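Local coordinates for probable branched-chain amino acid ABC transporter, amino acid binding protein (Thermus thermophilus, PDB 3LKB), which probably binds branched-chain amino acids such as valine and hands them on to an ABC transporter for import, at residues Pro19-Ala23 against Val207-Val211; Tyr118-Thr124 against His350-Leu356; Ser125-Val131 against Thr374-Arg379; Leu148-Pro152 against Gln178-Ser182; Gln268-Gly272 against Ile282-Thr288. The protein carries 2 engineered substitutions. One frame throughout, in Å; residues are numbered along the deposited sequence.

Interaction 1. Residues Pro19-Ala23 against Val207-Val211; sequences PTSDA and VAGPV. With IPA (isopropyl alcohol), chain D.
Val207 and Ala23 form the tight, apolar half of this contact. The CG1 methyl of Val207 lies 4.0 Å from Ala23 CB and also touches the backbone of Thr20, with CG1 3.8 Å from Thr20 O. It is sent there by a first torsion that sets CG1 anti to the carbonyl carbon (chi1 -83°). The same Thr20 O accepts the backbone N-H of Ala23 in the first turn of the helix. Thr20 OG1 is buried here without a polar partner in the model.

The looser half is polar and partly open. Asp22 OD2 takes the N-H of Gly209 at 3.1 Å, with a bent angle of 140°. The donor comes from above the carboxylate plane. Gly209 lies in the first turn of helix 208-220, and that helix end probably favours the negative charge. An isopropyl alcohol, probably from the crystallisation liquor, sits beside this bond. Its O2 donates to Asp22 OD2 at 2.8 Å and accepts from Asp22 N, while the CG2 branch of Val207 lines it.

Thr20 belongs to the valine pocket and packs on Tyr58 and Tyr82, and Ala23 packs on Tyr232. Helix 21-41 follows strand 6-14 of one lobe, and helix 208-220 follows strand 201-205 of the other. The contact bridges the cleft between them, consistent with the closed, ligand-bound form of such binding proteins.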
# COMPACT_ATOMS: atom_id res chain seq x y z
N PRO A 19 -7.01 -5.09 0.12
CA PRO A 19 -6.73 -6.51 -0.17
C PRO A 19 -6.02 -6.69 -1.51
O PRO A 19 -6.41 -6.02 -2.49
CB PRO A 19 -8.14 -7.15 -0.24
CG PRO A 19 -9.06 -6.20 0.51
CD PRO A 19 -8.44 -4.82 0.32
N THR A 20 -4.99 -7.53 -1.56
CA THR A 20 -4.33 -7.85 -2.85
C THR A 20 -3.30 -6.80 -3.25
O THR A 20 -2.64 -6.91 -4.30
CB THR A 20 -5.46 -7.96 -3.91
OG1 THR A 20 -5.95 -9.32 -3.97
CG2 THR A 20 -5.09 -7.48 -5.13
N SER A 21 -3.13 -5.79 -2.40
CA SER A 21 -2.27 -4.66 -2.74
C SER A 21 -0.76 -5.00 -2.87
O SER A 21 -0.00 -4.27 -3.49
CB SER A 21 -2.56 -3.47 -1.82
OG SER A 21 -2.22 -3.76 -0.49
N ASP A 22 -0.33 -6.16 -2.40
CA ASP A 22 1.04 -6.61 -2.71
C ASP A 22 1.29 -6.54 -4.23
O ASP A 22 2.40 -6.34 -4.69
CB ASP A 22 1.29 -8.08 -2.23
CG ASP A 22 1.34 -8.24 -0.67
OD1 ASP A 22 1.89 -7.33 0.04
OD2 ASP A 22 0.83 -9.31 -0.16
N ALA A 23 0.25 -6.78 -5.01
CA ALA A 23 0.39 -6.86 -6.45
C ALA A 23 -0.17 -5.58 -7.08
O ALA A 23 0.42 -5.01 -7.99
CB ALA A 23 -0.34 -8.13 -6.99
N VAL A 207 -2.12 -13.78 -3.39
CA VAL A 207 -1.03 -12.84 -3.51
C VAL A 207 0.02 -13.36 -2.56
O VAL A 207 -0.23 -14.33 -1.84
CB VAL A 207 -1.38 -11.37 -3.16
CG1 VAL A 207 -2.02 -10.66 -4.39
CG2 VAL A 207 -2.25 -11.28 -1.88
N ALA A 208 1.18 -12.70 -2.55
CA ALA A 208 2.35 -13.21 -1.88
C ALA A 208 2.34 -13.20 -0.33
O ALA A 208 2.94 -14.08 0.27
CB ALA A 208 3.59 -12.52 -2.42
N GLY A 209 1.72 -12.21 0.33
CA GLY A 209 1.75 -12.12 1.83
C GLY A 209 1.10 -13.32 2.53
O GLY A 209 1.70 -13.94 3.39
N PRO A 210 -0.13 -13.69 2.16
CA PRO A 210 -0.64 -14.94 2.79
C PRO A 210 0.22 -16.19 2.52
O PRO A 210 0.41 -17.06 3.42
CB PRO A 210 -2.03 -15.10 2.18
CG PRO A 210 -2.45 -13.59 1.87
CD PRO A 210 -1.15 -13.01 1.34
N VAL A 211 0.75 -16.30 1.31
CA VAL A 211 1.59 -17.45 0.98
C VAL A 211 2.87 -17.47 1.84
O VAL A 211 3.20 -18.49 2.44
CB VAL A 211 1.92 -17.54 -0.53
CG1 VAL A 211 2.93 -18.71 -0.82
CG2 VAL A 211 0.67 -17.74 -1.33
C1 IPA D . -3.65 -8.48 1.14
C2 IPA D . -2.53 -7.54 0.69
C3 IPA D . -1.71 -6.96 1.84
O2 IPA D . -1.72 -8.19 -0.27

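Interaction 2. Residues Tyr118-Thr124 against His350-Leu356; sequences YIFLPTT and HTGAEGL. With NA (sodium ion), chain E.
Leu121 and Thr351 form a parallel beta bridge between two chain segments that run from one lobe to the other. Such interlobe crossings make up the hinge of type I periplasmic binding proteins.

Backbone bonds carry the pairing. Leu121 N donates to His350 O at 2.9 Å, and Leu121 O accepts from Gly352 N at 2.7 Å. One residue on, Ala353 N meets Pro122 O at 2.9 Å in a nearly straight bond of 171°. A beta carbon at Gly352 would run into Pro122 O.

The aromatic part is a face-to-face stack of Phe120 and His350, with ring centroids 4.1 Å apart and planes at 26°. Phe120 CE2 stands over the centre of the imidazole. Both rings have their CG beside the backbone N, with chi1 -87° for His350. His350 NE2 is bonded to Asp117 O, which fixes the ring's rotation. Phe345 meets the Phe120 ring edge-to-face.

The metal part is a sodium ion bound by Thr351 O, Gly352 O, a water and two atoms of Asp344. The corner at Gly352 thus has its amide in the strand pairing and its carbonyl on the metal.

Methyl-to-oxygen contacts close the far end. Thr351 CG2 rests 3.6 Å from Thr123 O. The CD2 methyl of Leu356 lies 3.6 Å from Thr124 OG1, a hydroxyl that is hydrogen-bonded to Gln129 and Ser254.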
# COMPACT_ATOMS: atom_id res chain seq x y z
N TYR A 118 -14.89 -8.06 -25.92
CA TYR A 118 -13.96 -6.93 -25.69
C TYR A 118 -12.93 -7.07 -24.57
O TYR A 118 -12.30 -6.08 -24.20
CB TYR A 118 -14.75 -5.64 -25.47
CG TYR A 118 -15.62 -5.37 -26.65
CD1 TYR A 118 -16.98 -5.72 -26.62
CD2 TYR A 118 -15.08 -4.86 -27.83
CE1 TYR A 118 -17.77 -5.53 -27.71
CE2 TYR A 118 -15.84 -4.67 -28.94
CZ TYR A 118 -17.21 -4.99 -28.87
OH TYR A 118 -18.02 -4.77 -29.95
N ILE A 119 -12.72 -8.27 -24.06
CA ILE A 119 -11.81 -8.44 -22.93
C ILE A 119 -10.59 -9.19 -23.38
O ILE A 119 -10.72 -10.26 -23.98
CB ILE A 119 -12.52 -9.21 -21.84
CG1 ILE A 119 -13.75 -8.37 -21.39
CG2 ILE A 119 -11.53 -9.60 -20.71
CD1 ILE A 119 -14.67 -9.10 -20.45
N PHE A 120 -9.40 -8.64 -23.13
CA PHE A 120 -8.19 -9.30 -23.61
C PHE A 120 -7.20 -9.53 -22.51
O PHE A 120 -6.75 -8.59 -21.89
CB PHE A 120 -7.53 -8.50 -24.75
CG PHE A 120 -8.38 -8.36 -25.95
CD1 PHE A 120 -9.31 -7.33 -26.05
CD2 PHE A 120 -8.30 -9.29 -26.96
CE1 PHE A 120 -10.16 -7.25 -27.15
CE2 PHE A 120 -9.11 -9.21 -28.09
CZ PHE A 120 -10.04 -8.18 -28.19
N LEU A 121 -6.88 -10.81 -22.28
CA LEU A 121 -5.95 -11.25 -21.26
C LEU A 121 -4.53 -11.10 -21.79
O LEU A 121 -4.23 -11.62 -22.87
CB LEU A 121 -6.25 -12.71 -20.94
CG LEU A 121 -7.08 -12.97 -19.70
CD1 LEU A 121 -8.10 -11.89 -19.45
CD2 LEU A 121 -7.75 -14.32 -19.71
N PRO A 122 -3.66 -10.36 -21.08
CA PRO A 122 -2.30 -10.19 -21.56
C PRO A 122 -1.53 -11.49 -21.48
O PRO A 122 -0.69 -11.72 -22.33
CB PRO A 122 -1.69 -9.16 -20.59
CG PRO A 122 -2.79 -8.45 -20.03
CD PRO A 122 -3.92 -9.49 -19.92
N THR A 123 -1.84 -12.35 -20.50
CA THR A 123 -1.10 -13.63 -20.35
C THR A 123 -1.96 -14.84 -20.05
O THR A 123 -3.17 -14.75 -19.95
CB THR A 123 0.02 -13.57 -19.27
OG1 THR A 123 -0.54 -13.69 -17.95
CG2 THR A 123 0.88 -12.32 -19.38
N THR A 124 -1.32 -15.98 -19.85
CA THR A 124 -2.03 -17.20 -19.46
C THR A 124 -2.97 -17.01 -18.27
O THR A 124 -2.80 -16.09 -17.46
CB THR A 124 -1.06 -18.34 -19.12
OG1 THR A 124 -0.20 -17.94 -18.03
CG2 THR A 124 -0.26 -18.72 -20.38
N HIS A 350 -8.09 -14.43 -27.42
CA HIS A 350 -8.10 -13.30 -26.55
C HIS A 350 -7.00 -13.40 -25.48
O HIS A 350 -7.02 -12.68 -24.50
CB HIS A 350 -9.49 -13.20 -25.90
CG HIS A 350 -10.50 -12.43 -26.71
ND1 HIS A 350 -10.56 -12.47 -28.09
CD2 HIS A 350 -11.48 -11.58 -26.33
CE1 HIS A 350 -11.54 -11.71 -28.52
NE2 HIS A 350 -12.12 -11.16 -27.47
N THR A 351 -6.03 -14.30 -25.65
CA THR A 351 -4.95 -14.43 -24.69
C THR A 351 -3.68 -13.99 -25.34
O THR A 351 -3.34 -14.54 -26.35
CB THR A 351 -4.77 -15.89 -24.21
OG1 THR A 351 -5.94 -16.26 -23.47
CG2 THR A 351 -3.60 -15.98 -23.27
N GLY A 352 -2.95 -13.04 -24.76
CA GLY A 352 -1.77 -12.49 -25.45
C GLY A 352 -0.57 -13.43 -25.49
O GLY A 352 -0.32 -14.08 -26.50
N ALA A 353 0.15 -13.52 -24.39
CA ALA A 353 1.21 -14.48 -24.23
C ALA A 353 0.65 -15.82 -23.76
O ALA A 353 0.42 -16.03 -22.57
CB ALA A 353 2.20 -13.95 -23.20
N GLU A 354 0.46 -16.74 -24.68
CA GLU A 354 -0.14 -18.02 -24.36
C GLU A 354 0.84 -19.02 -23.68
O GLU A 354 0.42 -20.06 -23.16
CB GLU A 354 -0.82 -18.62 -25.62
CG GLU A 354 0.09 -19.22 -26.70
CD GLU A 354 1.03 -18.22 -27.44
OE1 GLU A 354 0.83 -16.97 -27.36
OE2 GLU A 354 1.95 -18.74 -28.14
N GLY A 355 2.14 -18.73 -23.70
CA GLY A 355 3.11 -19.57 -23.00
C GLY A 355 3.38 -19.14 -21.56
O GLY A 355 3.18 -17.96 -21.17
N LEU A 356 3.82 -20.11 -20.77
CA LEU A 356 4.20 -19.88 -19.39
C LEU A 356 5.36 -20.83 -19.11
O LEU A 356 5.65 -21.70 -19.95
CB LEU A 356 3.02 -20.09 -18.41
CG LEU A 356 2.20 -21.38 -18.51
CD1 LEU A 356 3.01 -22.57 -18.15
CD2 LEU A 356 1.02 -21.31 -17.58
NA NA E . -2.00 -14.89 -28.11
O HOH W 1 -2.33 -16.99 -29.00

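Interaction 3. Residues Ser125-Val131 against Thr374-Arg379; sequences SYSEQVV and TSALFR. With VAL (valine), chain C.
The Phe378 ring carries Glu128 on one face and Arg379 NH1 at its edge. Glu128 CB makes a CH-pi contact 4.0 Å from the ring centroid, and the carboxylate continues past the CD2 side, its plane 26° from that of the ring. The guanidinium of Arg379 receives Glu128 OE2 at its edge, in plane, with the carboxylate turned 69° against it.

Glu128 OE2 takes two bonds. Ser375 N reaches its anti lone pair at 2.7 Å. Arg379 NH1 approaches from above the carboxylate plane at 2.8 Å, forming a salt bridge, and also bonds to Ser375 O. Glu128 gets there by an extended chain, with CG opposite its backbone N (chi1 -171°). An alanine here is likely to leave Ser375 N without its acceptor, Arg379 without its carboxylate mate and one Phe378 face less covered.

Both helices have serine N-caps. Ser125 OG accepts from Glu128 N, and Ser375 OG accepts from Phe378 N while also bonding to Glu135. Apolar packing adds Val131 CG1, 3.8 Å from Leu377 CG.

The contact fixes the C-terminal helix 376-383 to the start of helix 126-140, whose Tyr126 lines the valine pocket. Helix 160-170 packs on both, through Ala166 and Leu170.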
# COMPACT_ATOMS: atom_id res chain seq x y z
N SER A 125 -3.96 -17.89 -18.15
CA SER A 125 -5.00 -17.74 -17.16
C SER A 125 -4.55 -18.43 -15.86
O SER A 125 -3.59 -19.22 -15.90
CB SER A 125 -6.30 -18.36 -17.68
OG SER A 125 -6.19 -19.78 -17.80
N TYR A 126 -5.23 -18.13 -14.76
CA TYR A 126 -5.01 -18.82 -13.49
C TYR A 126 -5.18 -20.32 -13.66
O TYR A 126 -4.38 -21.10 -13.14
CB TYR A 126 -5.99 -18.34 -12.37
CG TYR A 126 -5.93 -16.86 -12.07
CD1 TYR A 126 -4.72 -16.24 -11.88
CD2 TYR A 126 -7.11 -16.07 -11.98
CE1 TYR A 126 -4.63 -14.94 -11.61
CE2 TYR A 126 -7.02 -14.73 -11.71
CZ TYR A 126 -5.76 -14.19 -11.53
OH TYR A 126 -5.53 -12.89 -11.26
N SER A 127 -6.24 -20.71 -14.36
CA SER A 127 -6.49 -22.12 -14.67
C SER A 127 -5.36 -22.87 -15.40
O SER A 127 -4.95 -23.95 -14.95
CB SER A 127 -7.79 -22.25 -15.48
OG SER A 127 -8.85 -21.86 -14.66
N GLU A 128 -4.86 -22.31 -16.50
CA GLU A 128 -3.75 -22.96 -17.21
C GLU A 128 -2.54 -23.11 -16.28
O GLU A 128 -1.91 -24.16 -16.24
CB GLU A 128 -3.36 -22.16 -18.47
CG GLU A 128 -2.35 -22.87 -19.36
CD GLU A 128 -2.43 -22.50 -20.84
OE1 GLU A 128 -3.05 -21.48 -21.25
OE2 GLU A 128 -1.86 -23.27 -21.62
N GLN A 129 -2.22 -22.04 -15.56
CA GLN A 129 -1.15 -21.99 -14.56
C GLN A 129 -1.32 -23.12 -13.57
O GLN A 129 -0.40 -23.90 -13.37
CB GLN A 129 -1.15 -20.59 -13.84
CG GLN A 129 -0.70 -19.48 -14.77
CD GLN A 129 -0.99 -18.10 -14.25
OE1 GLN A 129 -1.20 -17.86 -13.06
NE2 GLN A 129 -1.04 -17.17 -15.16
N VAL A 130 -2.47 -23.21 -12.94
CA VAL A 130 -2.72 -24.21 -11.95
C VAL A 130 -2.67 -25.65 -12.51
O VAL A 130 -2.06 -26.47 -11.93
CB VAL A 130 -4.01 -23.95 -11.12
CG1 VAL A 130 -4.44 -25.12 -10.44
CG2 VAL A 130 -3.82 -22.91 -10.18
N VAL A 131 -3.29 -25.88 -13.65
CA VAL A 131 -3.19 -27.12 -14.38
C VAL A 131 -1.74 -27.44 -14.81
O VAL A 131 -1.33 -28.54 -14.77
CB VAL A 131 -4.18 -27.16 -15.59
CG1 VAL A 131 -4.01 -28.33 -16.40
CG2 VAL A 131 -5.54 -27.00 -15.17
N THR A 374 2.52 -24.36 -23.49
CA THR A 374 1.07 -24.24 -23.30
C THR A 374 0.55 -25.55 -22.79
O THR A 374 1.14 -26.61 -23.09
CB THR A 374 0.30 -23.86 -24.58
OG1 THR A 374 0.44 -24.91 -25.56
CG2 THR A 374 0.80 -22.52 -25.17
N SER A 375 -0.50 -25.53 -21.99
CA SER A 375 -1.06 -26.79 -21.45
C SER A 375 -2.23 -27.33 -22.28
O SER A 375 -3.33 -26.80 -22.21
CB SER A 375 -1.49 -26.65 -19.98
OG SER A 375 -2.19 -27.82 -19.58
N ALA A 376 -2.01 -28.38 -23.06
CA ALA A 376 -3.13 -29.01 -23.75
C ALA A 376 -4.14 -29.61 -22.74
O ALA A 376 -5.37 -29.53 -22.97
CB ALA A 376 -2.62 -30.07 -24.71
N LEU A 377 -3.65 -30.18 -21.63
CA LEU A 377 -4.56 -30.61 -20.56
C LEU A 377 -5.59 -29.52 -20.12
O LEU A 377 -6.81 -29.77 -20.02
CB LEU A 377 -3.79 -31.11 -19.35
CG LEU A 377 -4.67 -31.65 -18.19
CD1 LEU A 377 -5.69 -32.67 -18.70
CD2 LEU A 377 -3.82 -32.31 -17.10
N PHE A 378 -5.10 -28.32 -19.85
CA PHE A 378 -5.97 -27.18 -19.60
C PHE A 378 -7.05 -27.04 -20.66
O PHE A 378 -8.23 -26.79 -20.34
CB PHE A 378 -5.19 -25.87 -19.50
CG PHE A 378 -6.05 -24.65 -19.70
CD1 PHE A 378 -7.03 -24.32 -18.79
CD2 PHE A 378 -5.89 -23.85 -20.81
CE1 PHE A 378 -7.86 -23.20 -18.98
CE2 PHE A 378 -6.70 -22.74 -20.99
CZ PHE A 378 -7.70 -22.42 -20.08
N ARG A 379 -6.67 -27.16 -21.93
CA ARG A 379 -7.69 -26.99 -22.96
C ARG A 379 -8.69 -28.15 -22.96
O ARG A 379 -9.89 -27.90 -23.09
CB ARG A 379 -7.09 -26.71 -24.33
CG ARG A 379 -6.36 -25.43 -24.43
CD ARG A 379 -5.33 -25.48 -25.52
NE ARG A 379 -4.67 -24.19 -25.77
CZ ARG A 379 -3.85 -23.54 -24.92
NH1 ARG A 379 -3.55 -24.04 -23.73
NH2 ARG A 379 -3.30 -22.39 -25.28
N VAL C . -5.46 -10.13 -7.55
CA VAL C . -5.98 -10.40 -8.94
C VAL C . -6.05 -9.20 -9.82
O VAL C . -5.07 -9.03 -10.51
CB VAL C . -7.37 -10.98 -8.96
CG1 VAL C . -8.37 -10.05 -8.49
CG2 VAL C . -7.67 -11.33 -10.28

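Interaction 4. Residues Leu148-Pro152 against Gln178-Ser182; sequences LVVHP and QEVGS
Leu148 O opens the pairing with strand 173-179 by accepting the N-H of Gln178 at 3.1 Å. Next, Val149 sets its CG1 trans to its own N (chi1 169°), which turns that branch to Val180 CG2, 3.7 Å away.

Val150 N donates to Gln178 O at 2.9 Å, and Val150 O accepts from Val180 N at 2.8 Å. The Val150 side chain lies alongside that of Glu179, with Val150 CG1 3.6 Å from Glu179 CG. His151 hydrogen-bonds through ND1 to Ser153 and meets the ring of Phe155, a residue of the valine pocket. Pro152 then leans on the other chain, its CG 3.6 Å from Gly181 N. A beta carbon on Gly181 would be tight against Pro152 CG. Glu179 OE1 lies over Pro152 CA at 3.7 Å and forms a salt bridge with Arg157.

A beta-alpha-beta crossover through helix 160-170 joins the two strands. The second of them is the outermost strand of the sheet within this chain. Backbone bonds set the parallel register. Val149 and Val180 pack on the side covered by helix 188-196, Val150 lies with Glu179 on the other, and Arg157 answers the charge of Glu179 on the more exposed side.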
# COMPACT_ATOMS: atom_id res chain seq x y z
N LEU A 148 -5.33 -27.42 -2.13
CA LEU A 148 -5.35 -26.11 -2.69
C LEU A 148 -5.59 -25.13 -1.56
O LEU A 148 -6.45 -25.36 -0.70
CB LEU A 148 -6.44 -25.99 -3.75
CG LEU A 148 -6.46 -26.97 -4.95
CD1 LEU A 148 -7.56 -26.55 -5.97
CD2 LEU A 148 -5.12 -27.12 -5.66
N VAL A 149 -4.82 -24.03 -1.56
CA VAL A 149 -5.04 -22.89 -0.68
C VAL A 149 -5.18 -21.59 -1.48
O VAL A 149 -4.30 -21.22 -2.23
CB VAL A 149 -3.89 -22.75 0.38
CG1 VAL A 149 -3.98 -21.42 1.12
CG2 VAL A 149 -3.97 -23.86 1.37
N VAL A 150 -6.23 -20.84 -1.21
CA VAL A 150 -6.82 -19.95 -2.15
C VAL A 150 -7.32 -18.70 -1.43
O VAL A 150 -7.77 -18.74 -0.27
CB VAL A 150 -7.94 -20.72 -2.79
CG1 VAL A 150 -9.26 -20.05 -2.70
CG2 VAL A 150 -7.55 -21.17 -4.14
N HIS A 151 -7.18 -17.56 -2.10
CA HIS A 151 -7.60 -16.31 -1.55
C HIS A 151 -9.13 -16.33 -1.47
O HIS A 151 -9.81 -16.93 -2.35
CB HIS A 151 -7.13 -15.20 -2.48
CG HIS A 151 -7.37 -13.82 -1.96
ND1 HIS A 151 -8.52 -13.11 -2.24
CD2 HIS A 151 -6.62 -13.03 -1.14
CE1 HIS A 151 -8.45 -11.93 -1.64
NE2 HIS A 151 -7.31 -11.86 -0.97
N PRO A 152 -9.69 -15.68 -0.42
CA PRO A 152 -11.15 -15.78 -0.23
C PRO A 152 -11.84 -14.79 -1.14
O PRO A 152 -12.22 -13.74 -0.70
CB PRO A 152 -11.35 -15.38 1.24
CG PRO A 152 -9.89 -15.23 1.82
CD PRO A 152 -9.09 -14.83 0.63
N GLN A 178 -8.96 -24.88 1.00
CA GLN A 178 -9.07 -23.90 2.03
C GLN A 178 -8.87 -22.50 1.49
O GLN A 178 -7.98 -22.24 0.67
CB GLN A 178 -7.96 -24.12 3.06
CG GLN A 178 -8.12 -25.30 4.00
CD GLN A 178 -9.27 -25.15 4.94
OE1 GLN A 178 -9.43 -24.12 5.60
NE2 GLN A 178 -10.11 -26.19 5.02
N GLU A 179 -9.60 -21.57 2.02
CA GLU A 179 -9.51 -20.19 1.73
C GLU A 179 -8.72 -19.50 2.83
O GLU A 179 -9.06 -19.60 3.94
CB GLU A 179 -10.93 -19.63 1.55
CG GLU A 179 -11.41 -19.73 0.12
CD GLU A 179 -12.91 -19.52 -0.15
OE1 GLU A 179 -13.52 -18.60 0.36
OE2 GLU A 179 -13.48 -20.25 -0.95
N VAL A 180 -7.61 -18.87 2.49
CA VAL A 180 -6.79 -18.10 3.41
C VAL A 180 -6.46 -16.71 2.87
O VAL A 180 -5.89 -16.56 1.83
CB VAL A 180 -5.47 -18.84 3.80
CG1 VAL A 180 -4.67 -18.11 4.77
CG2 VAL A 180 -5.70 -20.21 4.22
N GLY A 181 -6.84 -15.69 3.62
CA GLY A 181 -6.57 -14.31 3.28
C GLY A 181 -5.44 -13.63 4.00
O GLY A 181 -4.69 -14.25 4.65
N SER A 182 -5.33 -12.33 3.87
CA SER A 182 -4.23 -11.65 4.50
C SER A 182 -4.51 -11.56 6.01
O SER A 182 -5.67 -11.67 6.42
CB SER A 182 -4.05 -10.26 3.87
OG SER A 182 -5.28 -9.54 4.03

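Interaction 5. Residues Gln268-Gly272 against Ile282-Thr288; sequences QKEIG and IESVNYT
Gln268 O lies at the edge of the Tyr287 ring, in its plane, with Tyr287 CE2 3.7 Å away. It also accepts the backbone N-H of Gly272 at 2.7 Å, so this carbonyl is met both by its own helix and by the neighbouring aromatic edge.

Tyr287 reaches across with CG opposite its backbone N (chi1 -166°). Its OH comes to 3.6 Å from Gly272 CA and to 3.9 Å from Ile271 CG2. The hydroxyl is bonded to Asp33 of helix 21-41. The side chains of Gln268 and Tyr287 slide past each other in opposite directions, the amide plane turned 73° from the ring. Gln268 CG lies 3.9 Å from Tyr287 CD2.

The extended Gln268 side chain ends between two oxygens of the other segment. Its CD is 3.6 Å from Ile282 O and 3.2 Å from Thr288 OG1. A leucine in its place would probably put an apolar branch against Ile282 O and Thr288 OG1, where a polar amide now lies.

Lys269 CD packs 3.4 Å from Ile282 CG2, while Lys269 NZ bonds to Ala258 O. Ser284 N-caps helix 285-308, its OG accepting from Asn286 N and also bonding to Asp237.

Helix 263-274 and helix 285-308 thus meet where the chain turns through the short helix 279-282. Their meeting is mixed in chemistry. A buried amide and hydroxyl lie among aromatic and aliphatic groups, and the polar ends of Tyr287 and Ser284 are tied to residues elsewhere in the fold.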
# COMPACT_ATOMS: atom_id res chain seq x y z
N GLN A 268 11.92 -1.62 -18.14
CA GLN A 268 11.28 -1.52 -16.83
C GLN A 268 12.24 -0.88 -15.81
O GLN A 268 11.84 0.03 -15.08
CB GLN A 268 10.72 -2.90 -16.40
CG GLN A 268 11.05 -3.42 -15.00
CD GLN A 268 10.28 -4.69 -14.63
OE1 GLN A 268 10.24 -5.09 -13.47
NE2 GLN A 268 9.69 -5.33 -15.62
N LYS A 269 13.51 -1.32 -15.83
CA LYS A 269 14.58 -0.85 -14.95
C LYS A 269 14.89 0.63 -15.17
O LYS A 269 14.87 1.44 -14.23
CB LYS A 269 15.86 -1.68 -15.21
CG LYS A 269 16.15 -2.89 -14.28
CD LYS A 269 14.91 -3.61 -13.83
CE LYS A 269 15.04 -5.17 -13.90
NZ LYS A 269 16.45 -5.78 -13.88
N GLU A 270 15.08 0.98 -16.43
CA GLU A 270 15.32 2.34 -16.86
C GLU A 270 14.18 3.26 -16.43
O GLU A 270 14.42 4.31 -15.83
CB GLU A 270 15.52 2.40 -18.38
CG GLU A 270 15.59 3.83 -18.95
CD GLU A 270 15.86 3.96 -20.48
OE1 GLU A 270 15.94 2.95 -21.24
OE2 GLU A 270 15.97 5.12 -20.94
N ILE A 271 12.94 2.86 -16.72
CA ILE A 271 11.79 3.67 -16.35
C ILE A 271 11.66 3.76 -14.83
O ILE A 271 11.45 4.83 -14.23
CB ILE A 271 10.51 3.14 -17.03
CG1 ILE A 271 10.55 3.43 -18.55
CG2 ILE A 271 9.27 3.69 -16.38
CD1 ILE A 271 9.36 2.84 -19.34
N GLY A 272 11.84 2.62 -14.18
CA GLY A 272 11.76 2.62 -12.73
C GLY A 272 12.75 3.58 -12.08
O GLY A 272 12.40 4.28 -11.17
N ILE A 282 10.84 -1.77 -8.64
CA ILE A 282 11.56 -1.96 -9.89
C ILE A 282 11.64 -3.46 -10.20
O ILE A 282 11.44 -3.88 -11.35
CB ILE A 282 13.03 -1.42 -9.84
CG1 ILE A 282 13.17 0.13 -9.72
CG2 ILE A 282 13.84 -1.95 -11.01
CD1 ILE A 282 12.06 0.88 -10.28
N GLU A 283 11.90 -4.29 -9.19
CA GLU A 283 12.10 -5.71 -9.45
C GLU A 283 10.87 -6.60 -9.36
O GLU A 283 10.96 -7.80 -9.59
CB GLU A 283 13.25 -6.27 -8.62
CG GLU A 283 13.12 -6.13 -7.15
CD GLU A 283 14.43 -6.49 -6.38
OE1 GLU A 283 14.32 -6.81 -5.16
OE2 GLU A 283 15.55 -6.45 -7.00
N SER A 284 9.72 -6.02 -9.00
CA SER A 284 8.55 -6.84 -8.84
C SER A 284 8.09 -7.36 -10.18
O SER A 284 8.09 -6.64 -11.17
CB SER A 284 7.46 -6.01 -8.22
OG SER A 284 6.37 -6.83 -7.86
N VAL A 285 7.68 -8.62 -10.23
CA VAL A 285 7.09 -9.16 -11.44
C VAL A 285 5.77 -8.44 -11.74
O VAL A 285 5.36 -8.36 -12.89
CB VAL A 285 6.87 -10.67 -11.36
CG1 VAL A 285 5.61 -11.02 -10.50
CG2 VAL A 285 6.81 -11.30 -12.78
N ASN A 286 5.15 -7.84 -10.73
CA ASN A 286 3.90 -7.07 -10.98
C ASN A 286 4.06 -5.67 -11.58
O ASN A 286 3.20 -5.16 -12.30
CB ASN A 286 2.98 -7.20 -9.78
CG ASN A 286 2.56 -8.65 -9.59
OD1 ASN A 286 2.10 -9.28 -10.56
ND2 ASN A 286 2.79 -9.21 -8.43
N TYR A 287 5.21 -5.07 -11.33
CA TYR A 287 5.63 -3.90 -12.07
C TYR A 287 5.84 -4.30 -13.53
O TYR A 287 5.37 -3.64 -14.42
CB TYR A 287 6.90 -3.35 -11.41
CG TYR A 287 7.31 -1.98 -11.84
CD1 TYR A 287 6.56 -0.89 -11.46
CD2 TYR A 287 8.43 -1.78 -12.66
CE1 TYR A 287 6.90 0.37 -11.85
CE2 TYR A 287 8.80 -0.48 -13.07
CZ TYR A 287 8.01 0.59 -12.66
OH TYR A 287 8.29 1.88 -13.01
N THR A 288 6.44 -5.45 -13.79
CA THR A 288 6.50 -5.97 -15.16
C THR A 288 5.09 -6.18 -15.75
O THR A 288 4.83 -5.84 -16.90
CB THR A 288 7.26 -7.33 -15.23
OG1 THR A 288 8.40 -7.28 -14.38
CG2 THR A 288 7.71 -7.67 -16.66

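Overall arrangement
Interactions 1, 2, 3 and 5 are largely buried, while interaction 4 reaches the surface at an outer strand. Interactions 1 and 2 join the lobes in different ways, by contacts across the cleft and by paired hinge segments with sodium. Interactions 2 and 3 are continuous, since strand 121-123 runs into helix 126-140 and Leu356 CD2 packs on Gln129 CG. Backbone bonds dominate interactions 2 and 4, a charged pair marks interaction 3, and interaction 5 is mixed helix packing. Interaction 1 touches interaction 4 through Pro210 on Gly181, and interaction 5 through Ala23 on Asn286. Interactions 3 and 5 lie on opposite sides of the chain's centre.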